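Local structure of periplasmic chaperone Spy (Escherichia coli, 3OEO) at residues D36-Q41 / P109-Q114; K47-Q52 / M97-K102; L58-A63 / I82-E87. The protein probably acts as an ATP-independent periplasmic chaperone that limits protein aggregation and helps refolding, working as a cradle-shaped homodimer. All coordinates share one frame; numbering follows the deposited sequence.

Interaction 1 (D36-Q41 / P109-Q114). With CD (cadmium ion), chain E.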
loop_
_atom_site.group_PDB
_atom_site.type_symbol
_atom_site.label_atom_id
_atom_site.label_comp_id
_atom_site.label_asym_id
_atom_site.label_seq_id
_atom_site.Cartn_x
_atom_site.Cartn_y
_atom_site.Cartn_z
ATOM N N ASP A 36 -25.517 -17.294 5.805
ATOM C CA ASP A 36 -24.823 -18.367 5.104
ATOM C C ASP A 36 -24.877 -18.240 3.581
ATOM O O ASP A 36 -24.331 -19.075 2.866
ATOM C CB ASP A 36 -25.346 -19.734 5.556
ATOM C CG ASP A 36 -24.620 -20.258 6.783
ATOM O OD1 ASP A 36 -23.373 -20.176 6.827
ATOM O OD2 ASP A 36 -25.294 -20.764 7.704
ATOM N N ALA A 37 -25.521 -17.191 3.085
ATOM C CA ALA A 37 -25.509 -16.905 1.659
ATOM C C ALA A 37 -24.425 -15.874 1.349
ATOM O O ALA A 37 -23.800 -15.918 0.284
ATOM C CB ALA A 37 -26.874 -16.407 1.208
ATOM N N GLN A 38 -24.194 -14.977 2.308
ATOM C CA GLN A 38 -23.328 -13.807 2.135
ATOM C C GLN A 38 -21.843 -14.133 1.936
ATOM O O GLN A 38 -21.273 -13.807 0.893
ATOM C CB GLN A 38 -23.528 -12.827 3.299
ATOM C CG GLN A 38 -24.911 -12.168 3.330
ATOM C CD GLN A 38 -25.191 -11.399 4.615
ATOM O OE1 GLN A 38 -26.113 -11.730 5.359
ATOM N NE2 GLN A 38 -24.399 -10.369 4.879
ATOM N N LYS A 39 -21.230 -14.776 2.931
ATOM C CA LYS A 39 -19.808 -15.173 2.884
ATOM C C LYS A 39 -19.371 -15.802 1.556
ATOM O O LYS A 39 -18.264 -15.551 1.076
ATOM C CB LYS A 39 -19.471 -16.128 4.036
ATOM C CG LYS A 39 -19.079 -15.452 5.340
ATOM C CD LYS A 39 -18.995 -16.439 6.505
ATOM C CE LYS A 39 -20.337 -16.609 7.209
ATOM N NZ LYS A 39 -20.188 -17.284 8.526
ATOM N N GLN A 40 -20.248 -16.619 0.978
ATOM C CA GLN A 40 -19.963 -17.308 -0.280
ATOM C C GLN A 40 -20.094 -16.387 -1.494
ATOM O O GLN A 40 -19.376 -16.549 -2.484
ATOM C CB GLN A 40 -20.849 -18.555 -0.430
ATOM C CG GLN A 40 -20.682 -19.331 -1.738
ATOM C CD GLN A 40 -19.233 -19.640 -2.089
ATOM O OE1 GLN A 40 -18.822 -19.478 -3.237
ATOM N NE2 GLN A 40 -18.455 -20.085 -1.104
ATOM N N GLN A 41 -21.011 -15.428 -1.421
ATOM C CA GLN A 41 -21.113 -14.414 -2.466
ATOM C C GLN A 41 -19.872 -13.531 -2.470
ATOM O O GLN A 41 -19.399 -13.128 -3.529
ATOM C CB GLN A 41 -22.391 -13.590 -2.319
ATOM C CG GLN A 41 -23.535 -14.129 -3.161
ATOM C CD GLN A 41 -24.887 -13.642 -2.700
ATOM O OE1 GLN A 41 -25.687 -14.420 -2.180
ATOM N NE2 GLN A 41 -25.154 -12.352 -2.887
ATOM N N PRO A 109 -30.049 -3.656 4.795
ATOM C CA PRO A 109 -30.171 -2.378 5.493
ATOM C C PRO A 109 -29.721 -2.399 6.960
ATOM O O PRO A 109 -29.091 -1.443 7.417
ATOM C CB PRO A 109 -31.665 -2.088 5.397
ATOM C CG PRO A 109 -32.041 -2.651 4.080
ATOM C CD PRO A 109 -31.205 -3.894 3.910
ATOM N N GLU A 110 -30.036 -3.470 7.683
ATOM C CA GLU A 110 -29.627 -3.591 9.086
ATOM C C GLU A 110 -28.136 -3.900 9.233
ATOM O O GLU A 110 -27.537 -3.619 10.277
ATOM C CB GLU A 110 -30.482 -4.620 9.842
ATOM C CG GLU A 110 -30.564 -6.015 9.216
ATOM C CD GLU A 110 -31.728 -6.172 8.243
ATOM O OE1 GLU A 110 -32.591 -7.044 8.483
ATOM O OE2 GLU A 110 -31.784 -5.429 7.240
ATOM N N GLN A 111 -27.546 -4.469 8.183
ATOM C CA GLN A 111 -26.118 -4.790 8.168
ATOM C C GLN A 111 -25.278 -3.623 7.645
ATOM O O GLN A 111 -24.264 -3.269 8.252
ATOM C CB GLN A 111 -25.859 -6.071 7.371
ATOM C CG GLN A 111 -26.299 -7.342 8.093
ATOM C CD GLN A 111 -26.326 -8.577 7.196
ATOM O OE1 GLN A 111 -26.152 -8.491 5.978
ATOM N NE2 GLN A 111 -26.553 -9.736 7.803
ATOM N N LYS A 112 -25.710 -3.025 6.530
ATOM C CA LYS A 112 -25.090 -1.804 5.983
ATOM C C LYS A 112 -24.959 -0.723 7.043
ATOM O O LYS A 112 -23.948 -0.020 7.099
ATOM C CB LYS A 112 -25.894 -1.250 4.800
ATOM C CG LYS A 112 -25.864 -2.120 3.558
ATOM C CD LYS A 112 -26.474 -1.432 2.346
ATOM C CE LYS A 112 -26.682 -2.440 1.224
ATOM N NZ LYS A 112 -26.915 -1.815 -0.109
ATOM N N LYS A 113 -25.989 -0.607 7.878
ATOM C CA LYS A 113 -25.993 0.304 9.016
ATOM C C LYS A 113 -24.715 0.147 9.837
ATOM O O LYS A 113 -23.902 1.072 9.910
ATOM C CB LYS A 113 -27.228 0.051 9.891
ATOM C CG LYS A 113 -27.518 1.138 10.925
ATOM C CD LYS A 113 -28.820 0.863 11.668
ATOM C CE LYS A 113 -29.213 2.040 12.550
ATOM N NZ LYS A 113 -30.589 1.902 13.106
ATOM N N GLN A 114 -24.533 -1.042 10.412
ATOM C CA GLN A 114 -23.440 -1.305 11.351
ATOM C C GLN A 114 -22.060 -1.092 10.731
ATOM O O GLN A 114 -21.141 -0.607 11.399
ATOM C CB GLN A 114 -23.551 -2.722 11.923
ATOM C CG GLN A 114 -22.829 -2.916 13.256
ATOM C CD GLN A 114 -22.726 -4.375 13.675
ATOM O OE1 GLN A 114 -23.531 -5.216 13.265
ATOM N NE2 GLN A 114 -21.730 -4.681 14.501
HETATM CD CD CD E . -22.997 -21.301 9.201
HETATM O O HOH W 1 -22.419 -19.261 9.192
HETATM O O HOH W 2 -22.832 -22.174 11.152
#
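The glutamines that complete the two LTxxQ motifs, Q38 and Q111, meet here side chain to side chain. Their chains come from opposite directions, extended beyond CG, and only the terminal amides make contact. In Q111 the amide turns its nitrogen to the carbonyl oxygen of Q38: NE2 of Q111 lies 3.2 Å from OE1 of Q38, with an N-H...O angle of 150°. NE2 of Q111 lies in the carbonyl plane of Q38, on a lone pair, and OE1 of Q38 in turn lies almost in the amide plane of Q111. The return bond, from NE2 of Q38 to OE1 of Q111 at 2.8 Å, is weak because its N-H points well off the line. The two amides are twisted by 41°, so the pair is not the flat, symmetric dimer that two primary amides could form. The first motif runs from L34 through T35 to Q38, leading into helix 38-49, the second from L107 through T108 to Q111 at the start of helix 109-118. Q38 packs on L107 of the second motif, and its OE1 also accepts a hydrogen bond from the backbone N of T35. This is a short reach back within its own motif, consistent with CG lying beside the backbone N (chi1 -67°). NE2 of Q111 has a weak second bond to O of N33. Were Q38 an alanine, the buried Q111 amide would probably lose its cross-helix partner at both polar ends, and T35 N its acceptor. At the surface, D36 holds a cadmium ion with both carboxylate oxygens (OD1 2.6 Å, OD2 2.8 Å), joined by two waters, one of which accepts a hydrogen bond from NZ of K39.

Interaction 2 (K47-Q52 / M97-K102)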
loop_
_atom_site.group_PDB
_atom_site.type_symbol
_atom_site.label_atom_id
_atom_site.label_comp_id
_atom_site.label_asym_id
_atom_site.label_seq_id
_atom_site.Cartn_x
_atom_site.Cartn_y
_atom_site.Cartn_z
ATOM N N LYS A 47 -12.324 -13.613 -5.224
ATOM C CA LYS A 47 -11.652 -14.331 -6.306
ATOM C C LYS A 47 -11.755 -13.557 -7.625
ATOM O O LYS A 47 -11.172 -13.952 -8.641
ATOM C CB LYS A 47 -12.225 -15.744 -6.467
ATOM C CG LYS A 47 -11.771 -16.729 -5.399
ATOM C CD LYS A 47 -12.166 -18.151 -5.766
ATOM C CE LYS A 47 -11.556 -19.167 -4.810
ATOM N NZ LYS A 47 -11.706 -20.555 -5.315
ATOM N N GLY A 48 -12.514 -12.464 -7.599
ATOM C CA GLY A 48 -12.531 -11.497 -8.690
ATOM C C GLY A 48 -11.630 -10.319 -8.363
ATOM O O GLY A 48 -11.232 -9.566 -9.252
ATOM N N GLN A 49 -11.309 -10.175 -7.077
ATOM C CA GLN A 49 -10.462 -9.094 -6.568
ATOM C C GLN A 49 -8.973 -9.474 -6.584
ATOM O O GLN A 49 -8.102 -8.599 -6.514
ATOM C CB GLN A 49 -10.906 -8.729 -5.146
ATOM C CG GLN A 49 -10.276 -7.474 -4.538
ATOM C CD GLN A 49 -10.680 -7.268 -3.081
ATOM O OE1 GLN A 49 -9.833 -7.179 -2.195
ATOM N NE2 GLN A 49 -11.978 -7.214 -2.828
ATOM N N ARG A 50 -8.689 -10.774 -6.671
ATOM C CA ARG A 50 -7.313 -11.271 -6.669
ATOM C C ARG A 50 -6.805 -11.594 -8.077
ATOM O O ARG A 50 -5.964 -10.872 -8.618
ATOM C CB ARG A 50 -7.181 -12.515 -5.781
ATOM C CG ARG A 50 -7.132 -12.262 -4.283
ATOM C CD ARG A 50 -7.046 -13.598 -3.544
ATOM N NE ARG A 50 -6.916 -13.452 -2.093
ATOM C CZ ARG A 50 -6.931 -14.467 -1.229
ATOM N NH1 ARG A 50 -7.075 -15.715 -1.656
ATOM N NH2 ARG A 50 -6.805 -14.232 0.070
ATOM N N ASP A 51 -7.332 -12.673 -8.658
ATOM C CA ASP A 51 -6.813 -13.265 -9.898
ATOM C C ASP A 51 -6.852 -12.326 -11.109
ATOM O O ASP A 51 -5.868 -11.635 -11.388
ATOM C CB ASP A 51 -7.539 -14.585 -10.214
ATOM C CG ASP A 51 -7.365 -15.636 -9.121
ATOM O OD1 ASP A 51 -6.225 -15.852 -8.658
ATOM O OD2 ASP A 51 -8.377 -16.260 -8.734
ATOM N N GLN A 52 -7.986 -12.307 -11.814
ATOM C CA GLN A 52 -8.165 -11.523 -13.048
ATOM C C GLN A 52 -7.543 -10.126 -12.960
ATOM O O GLN A 52 -6.962 -9.631 -13.931
ATOM C CB GLN A 52 -9.656 -11.429 -13.402
ATOM C CG GLN A 52 -9.969 -10.811 -14.767
ATOM C CD GLN A 52 -9.830 -11.790 -15.926
ATOM O OE1 GLN A 52 -9.660 -12.995 -15.731
ATOM N NE2 GLN A 52 -9.912 -11.268 -17.145
ATOM N N MET A 97 -11.927 -1.081 -5.065
ATOM C CA MET A 97 -13.096 -0.295 -4.664
ATOM C C MET A 97 -14.388 -0.846 -5.272
ATOM O O MET A 97 -15.405 -0.920 -4.586
ATOM C CB MET A 97 -12.896 1.180 -5.020
ATOM C CG MET A 97 -11.786 1.863 -4.222
ATOM S SD MET A 97 -11.444 3.543 -4.782
ATOM C CE MET A 97 -10.601 4.217 -3.355
ATOM N N GLU A 98 -14.328 -1.257 -6.541
ATOM C CA GLU A 98 -15.454 -1.936 -7.198
ATOM C C GLU A 98 -15.950 -3.101 -6.344
ATOM O O GLU A 98 -17.138 -3.187 -6.030
ATOM C CB GLU A 98 -15.073 -2.480 -8.584
ATOM C CG GLU A 98 -14.310 -1.526 -9.501
ATOM C CD GLU A 98 -14.262 -1.999 -10.950
ATOM O OE1 GLU A 98 -13.802 -1.225 -11.813
ATOM O OE2 GLU A 98 -14.678 -3.146 -11.234
ATOM N N THR A 99 -15.021 -3.981 -5.969
ATOM C CA THR A 99 -15.338 -5.220 -5.264
ATOM C C THR A 99 -15.881 -4.971 -3.857
ATOM O O THR A 99 -16.928 -5.511 -3.502
ATOM C CB THR A 99 -14.124 -6.171 -5.195
ATOM O OG1 THR A 99 -13.077 -5.553 -4.444
ATOM C CG2 THR A 99 -13.612 -6.502 -6.586
ATOM N N GLN A 100 -15.181 -4.151 -3.071
ATOM C CA GLN A 100 -15.641 -3.784 -1.728
ATOM C C GLN A 100 -16.955 -2.991 -1.717
ATOM O O GLN A 100 -17.716 -3.056 -0.749
ATOM C CB GLN A 100 -14.537 -3.089 -0.920
ATOM C CG GLN A 100 -13.726 -4.077 -0.063
ATOM C CD GLN A 100 -12.432 -3.497 0.496
ATOM O OE1 GLN A 100 -11.789 -2.645 -0.128
ATOM N NE2 GLN A 100 -12.033 -3.976 1.675
ATOM N N ASN A 101 -17.223 -2.257 -2.798
ATOM C CA ASN A 101 -18.556 -1.714 -3.017
ATOM C C ASN A 101 -19.566 -2.849 -3.227
ATOM O O ASN A 101 -20.594 -2.909 -2.551
ATOM C CB ASN A 101 -18.577 -0.747 -4.204
ATOM C CG ASN A 101 -19.756 0.225 -4.158
ATOM O OD1 ASN A 101 -20.044 0.909 -5.130
ATOM N ND2 ASN A 101 -20.433 0.289 -3.025
ATOM N N LYS A 102 -19.248 -3.754 -4.153
ATOM C CA LYS A 102 -20.117 -4.878 -4.493
ATOM C C LYS A 102 -20.518 -5.736 -3.286
ATOM O O LYS A 102 -21.667 -6.175 -3.197
ATOM C CB LYS A 102 -19.494 -5.724 -5.612
ATOM C CG LYS A 102 -19.604 -5.075 -7.003
ATOM C CD LYS A 102 -18.795 -5.810 -8.069
ATOM C CE LYS A 102 -18.937 -5.116 -9.421
ATOM N NZ LYS A 102 -18.191 -5.766 -10.541
#
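Q49 and T99 are set nearly perpendicular, the extended glutamine reaching over the short, branched threonine. In Q49, CG stands anti to the backbone N (chi1 -171°), which aims the chain at the other helix, and it stays extended beyond CG. Both branches of T99 are used. Its methyl CG2 lies against the aliphatic root of the glutamine, 3.8 Å from CB of Q49, while OG1 of T99 faces farther along the chain, 3.4 Å from CG of Q49. At the end of the arm NE2 of Q49 comes within 2.6 Å of OG1 of T99. The hydroxyl has a firmer partner in its own helix, the backbone O of H96, to which it is hydrogen-bonded. Helix 38-49 and helix 87-104 lie side by side here and run in opposite senses, Q49 lying in the weakly bonded last turn of the one and T99 well inside the other; the CA atoms of Q49 and T99 are 6.4 Å apart, the nearest pair of the two segments. Q100 adds a little cover beside the glutamine amide, and its OE1 has a weak hydrogen bond to ND1 of H96. The far face of helix 87-104 belongs to the dimer: M97 packs on M64 of the second subunit, and both E98 and N101 pack on F73 of that subunit.

Interaction 3 (L58-A63 / I82-E87). With CD (cadmium ion), chain J.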
loop_
_atom_site.group_PDB
_atom_site.type_symbol
_atom_site.label_atom_id
_atom_site.label_comp_id
_atom_site.label_asym_id
_atom_site.label_seq_id
_atom_site.Cartn_x
_atom_site.Cartn_y
_atom_site.Cartn_z
ATOM N N LEU A 58 6.932 -8.983 -12.138
ATOM C CA LEU A 58 7.975 -9.808 -11.510
ATOM C C LEU A 58 9.407 -9.248 -11.471
ATOM O O LEU A 58 10.258 -9.784 -10.756
ATOM C CB LEU A 58 7.968 -11.221 -12.109
ATOM C CG LEU A 58 6.919 -12.194 -11.557
ATOM C CD1 LEU A 58 6.729 -13.374 -12.497
ATOM C CD2 LEU A 58 7.280 -12.675 -10.153
ATOM N N GLU A 59 9.671 -8.180 -12.223
ATOM C CA GLU A 59 11.028 -7.621 -12.325
ATOM C C GLU A 59 11.227 -6.312 -11.556
ATOM O O GLU A 59 12.361 -5.884 -11.341
ATOM C CB GLU A 59 11.437 -7.437 -13.795
ATOM C CG GLU A 59 10.611 -6.406 -14.547
ATOM C CD GLU A 59 11.269 -5.925 -15.815
ATOM O OE1 GLU A 59 11.441 -6.738 -16.749
ATOM O OE2 GLU A 59 11.595 -4.722 -15.890
ATOM N N GLU A 60 10.128 -5.677 -11.157
ATOM C CA GLU A 60 10.180 -4.392 -10.456
ATOM C C GLU A 60 10.506 -4.562 -8.979
ATOM O O GLU A 60 11.161 -3.706 -8.381
ATOM C CB GLU A 60 8.871 -3.614 -10.639
ATOM C CG GLU A 60 8.822 -2.731 -11.895
ATOM C CD GLU A 60 8.446 -3.485 -13.167
ATOM O OE1 GLU A 60 8.586 -4.721 -13.212
ATOM O OE2 GLU A 60 8.001 -2.831 -14.131
ATOM N N ARG A 61 10.050 -5.668 -8.395
ATOM C CA ARG A 61 10.418 -6.029 -7.022
ATOM C C ARG A 61 11.921 -6.297 -6.870
ATOM O O ARG A 61 12.445 -6.308 -5.753
ATOM C CB ARG A 61 9.582 -7.211 -6.519
ATOM C CG ARG A 61 8.326 -6.784 -5.770
ATOM C CD ARG A 61 7.474 -7.973 -5.341
ATOM N NE ARG A 61 6.464 -7.577 -4.362
ATOM C CZ ARG A 61 6.510 -7.871 -3.065
ATOM N NH1 ARG A 61 7.516 -8.586 -2.572
ATOM N NH2 ARG A 61 5.542 -7.456 -2.259
ATOM N N ARG A 62 12.596 -6.515 -7.999
ATOM C CA ARG A 62 14.055 -6.500 -8.060
ATOM C C ARG A 62 14.542 -5.049 -8.027
ATOM O O ARG A 62 15.428 -4.712 -7.250
ATOM C CB ARG A 62 14.557 -7.202 -9.330
ATOM C CG ARG A 62 16.057 -7.510 -9.344
ATOM C CD ARG A 62 16.588 -7.863 -10.740
ATOM N NE ARG A 62 15.849 -8.953 -11.378
ATOM C CZ ARG A 62 15.061 -8.811 -12.443
ATOM N NH1 ARG A 62 14.913 -7.626 -13.021
ATOM N NH2 ARG A 62 14.426 -9.864 -12.942
ATOM N N ALA A 63 13.944 -4.198 -8.861
ATOM C CA ALA A 63 14.310 -2.779 -8.939
ATOM C C ALA A 63 14.336 -2.100 -7.571
ATOM O O ALA A 63 15.364 -1.539 -7.185
ATOM C CB ALA A 63 13.385 -2.034 -9.892
ATOM N N ILE A 82 9.158 4.186 -9.313
ATOM C CA ILE A 82 7.864 4.568 -8.739
ATOM C C ILE A 82 6.734 4.740 -9.763
ATOM O O ILE A 82 5.755 4.015 -9.712
ATOM C CB ILE A 82 7.964 5.895 -7.934
ATOM C CG1 ILE A 82 8.799 5.718 -6.663
ATOM C CG2 ILE A 82 6.567 6.420 -7.563
ATOM C CD1 ILE A 82 9.040 7.030 -5.919
ATOM N N ALA A 83 6.876 5.691 -10.685
ATOM C CA ALA A 83 5.775 6.069 -11.577
ATOM C C ALA A 83 5.483 5.043 -12.678
ATOM O O ALA A 83 4.471 5.154 -13.377
ATOM C CB ALA A 83 6.025 7.455 -12.183
ATOM N N LYS A 84 6.384 4.072 -12.857
ATOM C CA LYS A 84 6.101 2.900 -13.697
ATOM C C LYS A 84 5.137 2.018 -12.896
ATOM O O LYS A 84 4.327 1.271 -13.452
ATOM C CB LYS A 84 7.392 2.156 -14.058
ATOM C CG LYS A 84 7.222 1.030 -15.084
ATOM C CD LYS A 84 8.539 0.637 -15.775
ATOM C CE LYS A 84 9.482 -0.135 -14.844
ATOM N NZ LYS A 84 10.561 -0.864 -15.573
ATOM N N MET A 85 5.224 2.154 -11.577
ATOM C CA MET A 85 4.289 1.545 -10.647
ATOM C C MET A 85 3.157 2.544 -10.342
ATOM O O MET A 85 2.882 2.855 -9.177
ATOM C CB MET A 85 5.021 1.140 -9.364
ATOM C CG MET A 85 6.483 0.706 -9.583
ATOM S SD MET A 85 7.056 -0.538 -8.402
ATOM C CE MET A 85 6.182 -1.978 -9.026
ATOM N N GLU A 86 2.542 3.076 -11.399
ATOM C CA GLU A 86 1.362 3.931 -11.272
ATOM C C GLU A 86 0.205 3.241 -11.975
ATOM O O GLU A 86 -0.894 3.161 -11.426
ATOM C CB GLU A 86 1.584 5.347 -11.845
ATOM C CG GLU A 86 1.183 5.530 -13.315
ATOM C CD GLU A 86 0.879 6.976 -13.702
ATOM O OE1 GLU A 86 0.853 7.850 -12.811
ATOM O OE2 GLU A 86 0.661 7.236 -14.909
ATOM N N GLU A 87 0.472 2.739 -13.181
ATOM C CA GLU A 87 -0.476 1.941 -13.946
ATOM C C GLU A 87 -0.995 0.779 -13.088
ATOM O O GLU A 87 -2.195 0.516 -13.045
ATOM C CB GLU A 87 0.180 1.410 -15.238
ATOM C CG GLU A 87 0.874 2.478 -16.127
ATOM C CD GLU A 87 1.607 1.902 -17.354
ATOM O OE1 GLU A 87 1.709 0.662 -17.502
ATOM O OE2 GLU A 87 2.087 2.705 -18.183
HETATM CD CD CD J . 10.193 -4.950 -18.097
HETATM O O HOH W 3 9.015 -2.969 -19.471
#
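E60 gives up the most surface in this contact and divides it between K84 and M85, its aliphatic root going to the methionine and its carboxylate to the lysine. CE of M85 rests 3.5 Å from CB of E60 and 4.0 Å from its CG. The two side chains run alongside one another, antiparallel, and the methionine, bent at chi2 and chi3, presents its methyl group rather than its sulfur. Beyond CG the glutamate bends (chi2 82°), which swings its carboxylate off the methionine and up to the lysine. There OE2 of E60 forms a salt bridge with NZ of K84 at 3.5 Å; CE of K84 is the nearer atom, 3.2 Å from the same oxygen. The lysine chain stands nearly perpendicular to the glutamate and lies against it with its last methylene as well as its ammonium group, an attraction that is electrostatic rather than a directed hydrogen bond. Helix 60-68 and helix 75-82 form an antiparallel helical hairpin, and this contact sits at its open end, where the chain enters through L58-A63 and leaves through I82-E87 toward helix 87-104. E60 also packs on Q81 in the second arm of the hairpin, while R61, on the other side, packs on F119 of the second subunit. The character of the contact changes across its width: E60 and M85 are buried, but K84 is exposed. Near the lysine stands a second negative group, E59, whose OE2 is 4.0 Å from NZ of K84, too far for a salt bridge; any pull on the lysine is probably weakened by the cadmium ion that E59 binds. E59 grips this metal with both oxygens, OE1 and OE2 each at 2.6 Å, beside one bound water.

The three contacts are nested along the chain: interaction 3 lies inside the loop closed by interaction 2, and that inside the loop closed by interaction 1. Interactions 1 and 2 share helix 38-49, their centres 16 Å apart, and hold it at its two ends, first to helix 109-118 and then to helix 87-104. Interaction 3 is about 22 Å from interaction 2 and 37 Å from interaction 1, centre to centre, and lies across the chain's middle from the latter, a spread that suits an elongated cradle. Interactions 2 and 3 also touch the second subunit. D36 and E59 bind cadmium ions, and another lies about 5 Å from the side chain of Q100.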